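Local structure of cytosol aminopeptidase (Coxiella burnetii, 3IJ3) at residues Val252-Gly257 and Ala302-Ile307; Val222-Ser227 and Ser311-Asp316; Gly258-Thr263 and Ile328-Ala333; Lys271-Gly276 and Thr359-Ala364. The protein probably acts as a manganese-dependent metalloaminopeptidase of the M17 family, removing residues from the N-terminus of peptides. One frame throughout, in Å; residues are numbered along the deposited sequence.

Contact 1 (Val252-Gly257 and Ala302-Ile307); sequences VCFDSG and AVENAI. With LI (lithium ion), chain C.
Asp255 and Asn305 both swing CG away from the backbone N, to the opposite side of the CA-CB bond (chi1 -170° in each), which, with small chi2 values, leaves carboxylate and amide side by side and pointing the same way across two parallel strands. Their planes are turned 36° apart. Asn305 ND2 donates to Asp255 OD1 at 2.8 Å, meeting it on the syn side but tilted from the carboxylate plane. From the other face of that plane Gly257 N reaches the same oxygen at 2.9 Å and closes an Asx turn. With OD1 gripped twice, the carboxylate is fixed in rotation, and OD2 is directed to the lithium ion, 2.3 Å away. Glu334 and Asp273 share this ion. Asn305 thus acts as a second-shell residue, and its ND2 also bonds to Thr331 O. Asn305 O has two donors from one residue: Ser256 N at 3.1 Å and Ser256 OG at 2.7 Å. Further back, Cys253 N bonds to Val303 O at 2.8 Å and Asn305 N to Phe254 O at 2.9 Å. On the sheet face of Asp255, Val252 CG2 meets Val303 CG2 at 3.9 Å. The opposite face carries Phe254 and Glu304, ring and carboxylate planes 82° apart; the carboxylate forms a salt bridge with Arg313 of a neighbouring subunit. Strand 254-255 pairs in parallel with the end of strand 295-305. Helix 217-223 packs on Val303 and Asn305 through Val222, and helix 186-200 packs on Cys253 and Ala302 through Pro186 and Leu189.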
loop_
_atom_site.group_PDB
_atom_site.type_symbol
_atom_site.label_atom_id
_atom_site.label_comp_id
_atom_site.label_asym_id
_atom_site.label_seq_id
_atom_site.Cartn_x
_atom_site.Cartn_y
_atom_site.Cartn_z
ATOM N N VAL A 252 5.063 -25.827 11.601
ATOM C CA VAL A 252 5.777 -24.525 11.526
ATOM C C VAL A 252 5.383 -23.781 12.803
ATOM O O VAL A 252 4.318 -23.159 12.890
ATOM C CB VAL A 252 5.438 -23.767 10.246
ATOM C CG1 VAL A 252 6.099 -22.394 10.211
ATOM C CG2 VAL A 252 5.902 -24.583 9.044
ATOM N N CYS A 253 6.253 -23.870 13.804
ATOM C CA CYS A 253 5.989 -23.319 15.142
ATOM C C CYS A 253 5.748 -21.820 15.167
ATOM O O CYS A 253 4.973 -21.317 16.002
ATOM C CB CYS A 253 7.067 -23.775 16.110
ATOM S SG CYS A 253 6.979 -25.613 16.336
ATOM N N PHE A 254 6.421 -21.116 14.266
ATOM C CA PHE A 254 6.150 -19.704 14.029
ATOM C C PHE A 254 6.527 -19.403 12.591
ATOM O O PHE A 254 7.540 -19.893 12.085
ATOM C CB PHE A 254 6.868 -18.733 14.969
ATOM C CG PHE A 254 6.365 -17.344 14.825
ATOM C CD1 PHE A 254 5.115 -17.002 15.344
ATOM C CD2 PHE A 254 7.081 -16.381 14.118
ATOM C CE1 PHE A 254 4.590 -15.730 15.171
ATOM C CE2 PHE A 254 6.560 -15.101 13.957
ATOM C CZ PHE A 254 5.315 -14.782 14.462
ATOM N N ASP A 255 5.658 -18.657 11.913
ATOM C CA ASP A 255 5.908 -18.267 10.544
ATOM C C ASP A 255 5.967 -16.737 10.400
ATOM O O ASP A 255 4.950 -16.050 10.469
ATOM C CB ASP A 255 4.842 -18.866 9.634
ATOM C CG ASP A 255 5.154 -18.699 8.146
ATOM O OD1 ASP A 255 6.262 -18.239 7.801
ATOM O OD2 ASP A 255 4.240 -19.032 7.351
ATOM N N SER A 256 7.173 -16.195 10.238
ATOM C CA SER A 256 7.342 -14.777 9.994
ATOM C C SER A 256 7.143 -14.462 8.519
ATOM O O SER A 256 7.048 -13.290 8.132
ATOM C CB SER A 256 8.758 -14.352 10.345
ATOM O OG SER A 256 9.699 -14.998 9.470
ATOM N N GLY A 257 7.142 -15.512 7.702
ATOM C CA GLY A 257 7.117 -15.394 6.265
ATOM C C GLY A 257 8.501 -15.537 5.671
ATOM O O GLY A 257 8.644 -15.824 4.475
ATOM N N ALA A 302 9.170 -30.125 12.103
ATOM C CA ALA A 302 9.010 -29.078 13.128
ATOM C C ALA A 302 10.104 -28.030 12.939
ATOM O O ALA A 302 11.303 -28.320 13.092
ATOM C CB ALA A 302 9.024 -29.699 14.527
ATOM N N VAL A 303 9.686 -26.834 12.549
ATOM C CA VAL A 303 10.616 -25.753 12.265
ATOM C C VAL A 303 10.030 -24.383 12.586
ATOM O O VAL A 303 8.831 -24.260 12.894
ATOM C CB VAL A 303 10.873 -25.704 10.725
ATOM C CG1 VAL A 303 11.259 -27.070 10.116
ATOM C CG2 VAL A 303 9.634 -25.158 9.949
ATOM N N GLU A 304 10.892 -23.362 12.597
ATOM C CA GLU A 304 10.435 -21.975 12.645
ATOM C C GLU A 304 10.859 -21.392 11.306
ATOM O O GLU A 304 11.961 -21.685 10.833
ATOM C CB GLU A 304 11.060 -21.133 13.790
ATOM C CG GLU A 304 10.527 -19.634 13.822
ATOM C CD GLU A 304 10.889 -18.832 15.109
ATOM O OE1 GLU A 304 11.407 -19.462 16.063
ATOM O OE2 GLU A 304 10.650 -17.572 15.169
ATOM N N ASN A 305 9.987 -20.608 10.672
ATOM C CA ASN A 305 10.328 -19.920 9.426
ATOM C C ASN A 305 10.719 -18.520 9.859
ATOM O O ASN A 305 9.876 -17.647 10.002
ATOM C CB ASN A 305 9.154 -19.913 8.445
ATOM C CG ASN A 305 9.539 -19.421 7.053
ATOM O OD1 ASN A 305 10.721 -19.476 6.660
ATOM N ND2 ASN A 305 8.535 -18.954 6.287
ATOM N N ALA A 306 12.010 -18.316 10.054
ATOM C CA ALA A 306 12.510 -17.078 10.613
ATOM C C ALA A 306 13.228 -16.168 9.647
ATOM O O ALA A 306 13.631 -16.572 8.574
ATOM C CB ALA A 306 13.495 -17.415 11.756
ATOM N N ILE A 307 13.406 -14.934 10.108
ATOM C CA ILE A 307 14.154 -13.916 9.385
ATOM C C ILE A 307 15.436 -13.703 10.130
ATOM O O ILE A 307 15.450 -13.445 11.345
ATOM C CB ILE A 307 13.409 -12.595 9.287
ATOM C CG1 ILE A 307 12.213 -12.765 8.365
ATOM C CG2 ILE A 307 14.339 -11.506 8.732
ATOM C CD1 ILE A 307 11.290 -11.584 8.344
HETATM LI LI LI C . 3.406 -21.123 7.047
HETATM O O HOH W 1 2.687 -20.454 5.400
#

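Contact 2 (Val222-Ser227 and Ser311-Asp316); sequences VGRAGS and SYRPGD
The C-terminal part of helix 217-223 and the type I turn from Gly223 to Gly226 rest on the loop 311-316, Val222 over Tyr312 and Arg224 beside Arg313. It is a CH-pi contact first: Val222 CA stands 4.3 Å from the centroid of the Tyr312 ring, only 6° off its normal. The valine then runs alongside the ring, with CG2 3.9 Å from Tyr312 CZ. At the far end of the tyrosine, OH is hydrogen-bonded to Thr331 O. A water that accepts from Tyr312 N at 3.0 Å lies close to Val222 O as well. Arg224 leaves the turn with CG lodged between its backbone N and carbonyl carbon (chi1 73°) and then extends, which lays one guanidinium face over CA and CB of Tyr312. NE bonds to Arg310 O. Arg224 NH2 and Arg313 NH1 come within 3.6 Å, at the edge of the Arg224 group, the two guanidinium planes 54° apart; both nitrogens are paired with Glu182 of a neighbouring subunit, which would balance their charge. A water links Arg224 NH1 to Asp316 OD2. That oxygen also takes Arg313 NH1 at 3.0 Å in a salt bridge, near the guanidinium plane, and Arg313 N at 2.9 Å from above the carboxylate plane; these bonds span the type II turn from Arg313 to Asp316. Ala225 CB touches Ser311 OG at 3.5 Å, a hydroxyl hydrogen-bonded to Gly308 N and Ala306 O. Around this loop-to-helix junction, Val222 packs on Val337 and Val338 of helix 335-347, and Tyr312 on Asn305 of strand 295-305.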
loop_
_atom_site.group_PDB
_atom_site.type_symbol
_atom_site.label_atom_id
_atom_site.label_comp_id
_atom_site.label_asym_id
_atom_site.label_seq_id
_atom_site.Cartn_x
_atom_site.Cartn_y
_atom_site.Cartn_z
ATOM N N VAL A 222 14.288 -24.616 5.210
ATOM C CA VAL A 222 13.246 -23.728 5.740
ATOM C C VAL A 222 13.538 -23.295 7.163
ATOM O O VAL A 222 13.442 -22.127 7.477
ATOM C CB VAL A 222 11.843 -24.368 5.640
ATOM C CG1 VAL A 222 10.790 -23.588 6.402
ATOM C CG2 VAL A 222 11.430 -24.511 4.182
ATOM N N GLY A 223 13.924 -24.231 8.016
ATOM C CA GLY A 223 14.135 -23.910 9.408
ATOM C C GLY A 223 15.492 -23.474 9.872
ATOM O O GLY A 223 15.628 -23.103 11.036
ATOM N N ARG A 224 16.470 -23.382 8.977
ATOM C CA ARG A 224 17.835 -23.133 9.422
ATOM C C ARG A 224 18.110 -21.756 10.007
ATOM O O ARG A 224 19.075 -21.613 10.743
ATOM C CB ARG A 224 18.823 -23.422 8.314
ATOM C CG ARG A 224 18.783 -22.406 7.274
ATOM C CD ARG A 224 19.682 -22.767 6.075
ATOM N NE ARG A 224 19.850 -21.551 5.313
ATOM C CZ ARG A 224 19.981 -21.464 3.994
ATOM N NH1 ARG A 224 19.926 -22.547 3.208
ATOM N NH2 ARG A 224 20.095 -20.257 3.450
ATOM N N ALA A 225 17.268 -20.760 9.696
ATOM C CA ALA A 225 17.454 -19.407 10.188
ATOM C C ALA A 225 16.967 -19.200 11.602
ATOM O O ALA A 225 17.339 -18.228 12.226
ATOM C CB ALA A 225 16.747 -18.387 9.252
ATOM N N GLY A 226 16.155 -20.106 12.125
ATOM C CA GLY A 226 15.621 -19.907 13.487
ATOM C C GLY A 226 16.641 -20.169 14.590
ATOM O O GLY A 226 17.599 -20.922 14.399
ATOM N N SER A 227 16.466 -19.519 15.735
ATOM C CA SER A 227 17.380 -19.738 16.854
ATOM C C SER A 227 17.124 -21.121 17.452
ATOM O O SER A 227 17.953 -21.625 18.225
ATOM C CB SER A 227 17.232 -18.659 17.941
ATOM O OG SER A 227 15.905 -18.596 18.384
ATOM N N SER A 311 18.614 -16.973 6.662
ATOM C CA SER A 311 17.381 -17.214 5.922
ATOM C C SER A 311 17.552 -17.692 4.467
ATOM O O SER A 311 18.344 -17.099 3.691
ATOM C CB SER A 311 16.537 -15.930 5.882
ATOM O OG SER A 311 15.989 -15.627 7.166
ATOM N N TYR A 312 16.802 -18.733 4.110
ATOM C CA TYR A 312 16.745 -19.203 2.721
ATOM C C TYR A 312 16.078 -18.056 1.913
ATOM O O TYR A 312 15.273 -17.266 2.440
ATOM C CB TYR A 312 16.100 -20.586 2.612
ATOM C CG TYR A 312 14.594 -20.698 2.604
ATOM C CD1 TYR A 312 13.970 -21.555 1.723
ATOM C CD2 TYR A 312 13.773 -19.983 3.491
ATOM C CE1 TYR A 312 12.597 -21.708 1.692
ATOM C CE2 TYR A 312 12.381 -20.123 3.461
ATOM C CZ TYR A 312 11.794 -20.997 2.562
ATOM O OH TYR A 312 10.429 -21.172 2.481
ATOM N N ARG A 313 16.438 -17.950 0.645
ATOM C CA ARG A 313 16.093 -16.792 -0.134
ATOM C C ARG A 313 15.290 -17.040 -1.392
ATOM O O ARG A 313 15.336 -18.127 -1.965
ATOM C CB ARG A 313 17.407 -16.171 -0.647
ATOM C CG ARG A 313 18.523 -16.038 0.379
ATOM C CD ARG A 313 19.890 -15.880 -0.320
ATOM N NE ARG A 313 21.021 -15.910 0.607
ATOM C CZ ARG A 313 21.582 -17.031 1.080
ATOM N NH1 ARG A 313 21.148 -18.246 0.706
ATOM N NH2 ARG A 313 22.587 -16.947 1.931
ATOM N N PRO A 314 14.600 -15.991 -1.861
ATOM C CA PRO A 314 13.943 -16.076 -3.170
ATOM C C PRO A 314 14.998 -16.393 -4.194
ATOM O O PRO A 314 16.073 -15.788 -4.177
ATOM C CB PRO A 314 13.390 -14.672 -3.379
ATOM C CG PRO A 314 13.139 -14.152 -1.963
ATOM C CD PRO A 314 14.210 -14.798 -1.090
ATOM N N GLY A 315 14.724 -17.361 -5.062
ATOM C CA GLY A 315 15.678 -17.751 -6.076
ATOM C C GLY A 315 16.556 -18.914 -5.639
ATOM O O GLY A 315 17.187 -19.559 -6.479
ATOM N N ASP A 316 16.616 -19.193 -4.337
ATOM C CA ASP A 316 17.418 -20.346 -3.895
ATOM C C ASP A 316 16.767 -21.647 -4.397
ATOM O O ASP A 316 15.546 -21.723 -4.550
ATOM C CB ASP A 316 17.591 -20.411 -2.372
ATOM C CG ASP A 316 18.637 -19.424 -1.841
ATOM O OD1 ASP A 316 19.390 -18.818 -2.656
ATOM O OD2 ASP A 316 18.714 -19.301 -0.591
HETATM O O HOH W 2 15.672 -20.351 6.373
HETATM O O HOH W 3 18.995 -21.532 0.835
#

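Contact 3 (Gly258-Thr263 and Ile328-Ala333); sequences GLDIKT and ITNTDA
Asp260 faces Thr331 where two loops meet beside the metal site, the second carrying the start of the family's signature stretch, residues 330-337. From the backbone outward, Asp260 CB sits 3.2 Å from Thr331 OG1, with Asn330 OD1 a little farther off. CG passes the same hydroxyl obliquely, and OD2 ends at Thr331 N, 2.8 Å away, accepting a nearly straight bond on its anti lone pair. The backbone answers: Asp260 N donates to Thr331 OG1 at 2.9 Å, so the two residues are joined by a reciprocal pair of bonds. Thr331 OG1 is also bonded to Gly257 O. Glycine at 258 lets this hydroxyl come in close to the backbone. Asn330 OD1 takes Asp332 N from above its carbonyl plane, an Asx turn within the type I turn from Asn330 to Ala333. Lys262 crosses Asp332 at about a right angle; a bend at its last torsion (chi4 -66°) brings NZ to the syn lone pair of Asp332 OD1 at 2.9 Å, with a weak second bond to OD2. One water ties the loops again, donating to Asp260 O at 2.8 Å and to Asp332 OD2 at 2.7 Å.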
loop_
_atom_site.group_PDB
_atom_site.type_symbol
_atom_site.label_atom_id
_atom_site.label_comp_id
_atom_site.label_asym_id
_atom_site.label_seq_id
_atom_site.Cartn_x
_atom_site.Cartn_y
_atom_site.Cartn_z
ATOM N N GLY A 258 9.539 -15.390 6.509
ATOM C CA GLY A 258 10.915 -15.425 6.017
ATOM C C GLY A 258 11.216 -14.091 5.333
ATOM O O GLY A 258 10.566 -13.069 5.615
ATOM N N LEU A 259 12.193 -14.077 4.422
ATOM C CA LEU A 259 12.564 -12.824 3.748
ATOM C C LEU A 259 11.361 -12.150 3.049
ATOM O O LEU A 259 11.320 -10.931 2.953
ATOM C CB LEU A 259 13.748 -13.057 2.802
ATOM C CG LEU A 259 15.075 -13.268 3.555
ATOM C CD1 LEU A 259 16.178 -13.746 2.604
ATOM C CD2 LEU A 259 15.464 -11.979 4.240
ATOM N N ASP A 260 10.413 -12.964 2.565
ATOM C CA ASP A 260 9.139 -12.466 2.003
ATOM C C ASP A 260 8.234 -12.299 3.241
ATOM O O ASP A 260 7.253 -13.017 3.449
ATOM C CB ASP A 260 8.557 -13.471 1.009
ATOM C CG ASP A 260 9.359 -13.551 -0.270
ATOM O OD1 ASP A 260 9.752 -12.482 -0.804
ATOM O OD2 ASP A 260 9.586 -14.677 -0.783
ATOM N N ILE A 261 8.588 -11.305 4.041
ATOM C CA ILE A 261 7.984 -11.096 5.348
ATOM C C ILE A 261 6.514 -10.779 5.299
ATOM O O ILE A 261 6.049 -10.058 4.425
ATOM C CB ILE A 261 8.775 -10.010 6.135
ATOM C CG1 ILE A 261 8.442 -10.038 7.625
ATOM C CG2 ILE A 261 8.574 -8.598 5.518
ATOM C CD1 ILE A 261 9.320 -9.027 8.449
ATOM N N LYS A 262 5.773 -11.352 6.247
ATOM C CA LYS A 262 4.355 -11.088 6.347
ATOM C C LYS A 262 4.070 -9.655 6.854
ATOM O O LYS A 262 4.910 -8.985 7.470
ATOM C CB LYS A 262 3.719 -12.082 7.348
ATOM C CG LYS A 262 3.712 -13.525 6.920
ATOM C CD LYS A 262 3.194 -14.432 8.021
ATOM C CE LYS A 262 3.195 -15.890 7.620
ATOM N NZ LYS A 262 2.239 -16.186 6.506
ATOM N N THR A 263 2.856 -9.194 6.592
ATOM C CA THR A 263 2.367 -7.947 7.170
ATOM C C THR A 263 2.069 -8.222 8.668
ATOM O O THR A 263 1.903 -9.375 9.060
ATOM C CB THR A 263 1.071 -7.558 6.537
ATOM O OG1 THR A 263 0.099 -8.576 6.829
ATOM C CG2 THR A 263 1.249 -7.384 5.002
ATOM N N ILE A 328 12.723 -21.650 -4.919
ATOM C CA ILE A 328 11.912 -20.882 -3.988
ATOM C C ILE A 328 11.523 -19.544 -4.603
ATOM O O ILE A 328 12.373 -18.660 -4.850
ATOM C CB ILE A 328 12.650 -20.624 -2.656
ATOM C CG1 ILE A 328 13.092 -21.951 -2.015
ATOM C CG2 ILE A 328 11.753 -19.782 -1.681
ATOM C CD1 ILE A 328 11.928 -22.971 -1.792
ATOM N N THR A 329 10.238 -19.399 -4.876
ATOM C CA THR A 329 9.684 -18.164 -5.430
ATOM C C THR A 329 8.899 -17.373 -4.379
ATOM O O THR A 329 8.476 -16.262 -4.648
ATOM C CB THR A 329 8.814 -18.428 -6.676
ATOM O OG1 THR A 329 7.858 -19.431 -6.396
ATOM C CG2 THR A 329 9.691 -18.915 -7.835
ATOM N N ASN A 330 8.704 -17.963 -3.207
ATOM C CA ASN A 330 8.011 -17.298 -2.087
ATOM C C ASN A 330 8.485 -17.988 -0.832
ATOM O O ASN A 330 8.159 -19.161 -0.611
ATOM C CB ASN A 330 6.499 -17.419 -2.244
ATOM C CG ASN A 330 5.722 -16.746 -1.123
ATOM O OD1 ASN A 330 6.297 -16.153 -0.195
ATOM N ND2 ASN A 330 4.390 -16.828 -1.212
ATOM N N THR A 331 9.246 -17.291 0.016
ATOM C CA THR A 331 9.745 -17.941 1.235
ATOM C C THR A 331 8.616 -18.222 2.244
ATOM O O THR A 331 8.790 -19.004 3.174
ATOM C CB THR A 331 10.825 -17.088 1.950
ATOM O OG1 THR A 331 10.245 -15.855 2.376
ATOM C CG2 THR A 331 12.013 -16.825 1.046
ATOM N N ASP A 332 7.458 -17.599 2.027
ATOM C CA ASP A 332 6.290 -17.734 2.903
ATOM C C ASP A 332 5.390 -18.922 2.440
ATOM O O ASP A 332 4.348 -19.157 3.030
ATOM C CB ASP A 332 5.540 -16.418 2.946
ATOM C CG ASP A 332 4.450 -16.365 4.032
ATOM O OD1 ASP A 332 4.502 -17.121 5.002
ATOM O OD2 ASP A 332 3.547 -15.524 3.902
ATOM N N ALA A 333 5.775 -19.646 1.389
ATOM C CA ALA A 333 5.064 -20.891 0.997
ATOM C C ALA A 333 5.990 -22.022 1.462
ATOM O O ALA A 333 6.364 -22.916 0.708
ATOM C CB ALA A 333 4.805 -20.956 -0.537
HETATM O O HOH W 4 4.501 -13.134 3.019
#

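Contact 4 (Lys271-Gly276 and Thr359-Ala364); sequences KKDMGG and TLTGAA. With LI (lithium ion), chain C.
Asp273 lies obliquely to Thr359 and roughly at right angles to Thr361, so that the two threonines border its carboxylate. Thr359 OG1 donates a short bond of 2.5 Å to Asp273 OD1, arriving from above the carboxylate plane, 45° out of it. A Thr359 chi1 of 45° turns OG1 to the carboxylate, while CG2 is sent over the first turn of helix 275-289, 3.8 Å from Gly275 CA, where no side chain intervenes. A water held by Gly276 N donates to Thr359 OG1 at 2.7 Å, extending a chain of bonds from the helix start through the hydroxyl to the carboxylate. Thr361 approaches with its methyl, CG2 being 3.2 Å from Asp273 OD1. Its own OG1 lies 2.8 Å from the water on the lithium ion. Asp273 OD1 is further held by a salt bridge with Lys250 and by a water, 2.9 Å away, that Lys272 NZ and Leu360 O share. Lys272 bends at its last torsion (chi4 65°) to reach that water, a second one and Phe451 O. These partners hold OD1 in place while OD2 binds the ion at 1.9 Å. Together they form one wall of the metal site of an M17 aminopeptidase, where the end of strand 353-359 meets the loop leading into helix 275-289.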
loop_
_atom_site.group_PDB
_atom_site.type_symbol
_atom_site.label_atom_id
_atom_site.label_comp_id
_atom_site.label_asym_id
_atom_site.label_seq_id
_atom_site.Cartn_x
_atom_site.Cartn_y
_atom_site.Cartn_z
ATOM N N LYS A 271 1.583 -18.228 15.559
ATOM C CA LYS A 271 1.886 -19.314 16.506
ATOM C C LYS A 271 1.029 -20.533 16.088
ATOM O O LYS A 271 1.327 -21.667 16.459
ATOM C CB LYS A 271 1.566 -18.915 17.954
ATOM C CG LYS A 271 0.088 -18.723 18.276
ATOM C CD LYS A 271 -0.100 -18.262 19.716
ATOM C CE LYS A 271 -1.567 -18.145 20.056
ATOM N NZ LYS A 271 -1.889 -17.776 21.483
ATOM N N LYS A 272 -0.044 -20.313 15.306
ATOM C CA LYS A 272 -0.924 -21.427 14.908
ATOM C C LYS A 272 -0.475 -22.163 13.686
ATOM O O LYS A 272 -1.150 -23.123 13.278
ATOM C CB LYS A 272 -2.383 -20.961 14.672
ATOM C CG LYS A 272 -2.669 -20.320 13.301
ATOM C CD LYS A 272 -4.126 -19.910 13.207
ATOM C CE LYS A 272 -4.463 -19.187 11.905
ATOM N NZ LYS A 272 -4.300 -20.095 10.728
ATOM N N ASP A 273 0.652 -21.776 13.092
ATOM C CA ASP A 273 1.074 -22.449 11.856
ATOM C C ASP A 273 1.616 -23.883 12.055
ATOM O O ASP A 273 2.083 -24.538 11.102
ATOM C CB ASP A 273 2.008 -21.575 11.025
ATOM C CG ASP A 273 1.754 -21.729 9.525
ATOM O OD1 ASP A 273 0.588 -21.993 9.133
ATOM O OD2 ASP A 273 2.701 -21.591 8.746
ATOM N N MET A 274 1.555 -24.349 13.291
ATOM C CA MET A 274 1.849 -25.742 13.633
ATOM C C MET A 274 0.543 -26.507 13.922
ATOM O O MET A 274 0.561 -27.628 14.444
ATOM C CB MET A 274 2.822 -25.877 14.815
ATOM C CG MET A 274 2.613 -25.004 15.992
ATOM S SD MET A 274 0.983 -25.038 16.747
ATOM C CE MET A 274 1.024 -26.678 17.480
ATOM N N GLY A 275 -0.592 -25.919 13.548
ATOM C CA GLY A 275 -1.903 -26.545 13.763
ATOM C C GLY A 275 -2.047 -27.883 13.064
ATOM O O GLY A 275 -2.673 -28.786 13.581
ATOM N N GLY A 276 -1.401 -28.047 11.921
ATOM C CA GLY A 276 -1.480 -29.317 11.209
ATOM C C GLY A 276 -0.801 -30.418 12.002
ATOM O O GLY A 276 -1.288 -31.556 12.069
ATOM N N THR A 359 -1.938 -26.042 7.825
ATOM C CA THR A 359 -2.676 -24.802 8.050
ATOM C C THR A 359 -2.524 -23.838 6.888
ATOM O O THR A 359 -1.449 -23.701 6.250
ATOM C CB THR A 359 -2.256 -24.090 9.327
ATOM O OG1 THR A 359 -0.818 -24.075 9.411
ATOM C CG2 THR A 359 -2.840 -24.790 10.546
ATOM N N LEU A 360 -3.632 -23.150 6.618
ATOM C CA LEU A 360 -3.706 -22.134 5.578
ATOM C C LEU A 360 -3.096 -20.839 6.049
ATOM O O LEU A 360 -3.281 -20.479 7.218
ATOM C CB LEU A 360 -5.178 -21.801 5.295
ATOM C CG LEU A 360 -5.965 -22.851 4.560
ATOM C CD1 LEU A 360 -7.443 -22.683 4.645
ATOM C CD2 LEU A 360 -5.459 -22.836 3.097
ATOM N N THR A 361 -2.401 -20.132 5.158
ATOM C CA THR A 361 -1.873 -18.775 5.484
ATOM C C THR A 361 -2.193 -17.811 4.322
ATOM O O THR A 361 -2.031 -18.177 3.139
ATOM C CB THR A 361 -0.365 -18.777 5.769
ATOM O OG1 THR A 361 0.347 -19.222 4.596
ATOM C CG2 THR A 361 -0.059 -19.712 6.981
ATOM N N GLY A 362 -2.647 -16.600 4.681
ATOM C CA GLY A 362 -3.037 -15.555 3.717
ATOM C C GLY A 362 -4.557 -15.469 3.535
ATOM O O GLY A 362 -5.193 -16.458 3.147
ATOM N N ALA A 363 -5.142 -14.294 3.799
ATOM C CA ALA A 363 -6.609 -14.084 3.692
ATOM C C ALA A 363 -7.245 -14.622 2.376
ATOM O O ALA A 363 -8.341 -15.247 2.380
ATOM C CB ALA A 363 -6.936 -12.583 3.861
ATOM N N ALA A 364 -6.547 -14.393 1.262
ATOM C CA ALA A 364 -7.021 -14.816 -0.060
ATOM C C ALA A 364 -7.028 -16.342 -0.290
ATOM O O ALA A 364 -7.796 -16.833 -1.134
ATOM C CB ALA A 364 -6.187 -14.133 -1.156
HETATM LI LI LI C . 3.406 -21.123 7.047
HETATM O O HOH W 5 -1.797 -20.586 9.838
HETATM O O HOH W 6 -4.172 -18.440 8.648
HETATM O O HOH W 7 0.093 -26.530 10.159
HETATM O O HOH W 1 2.687 -20.454 5.400
#

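How the contacts relate
Contacts 1 and 4 meet at the lithium ion: Asp255 OD2 and Asp273 OD2 lie 3.3 Å apart, with Glu334 and a water also binding it and Lys250 in the same site. Contact 3 borders this site, with the Asp332 side chain about 5 Å from the ion, and joins contact 1 through Gly257 O and Thr331 OG1, 2.6 Å apart. Contact 2 lies farther from the ion, the Val222 side chain about 8 Å from it. It reaches contact 3 through Tyr312 OH and Thr331 O, 2.8 Å apart, and contact 1 through Ser311 OG and Ala306 O, 2.9 Å apart. Contacts 2 and 4 do not touch, their nearest atoms being about 9 Å apart.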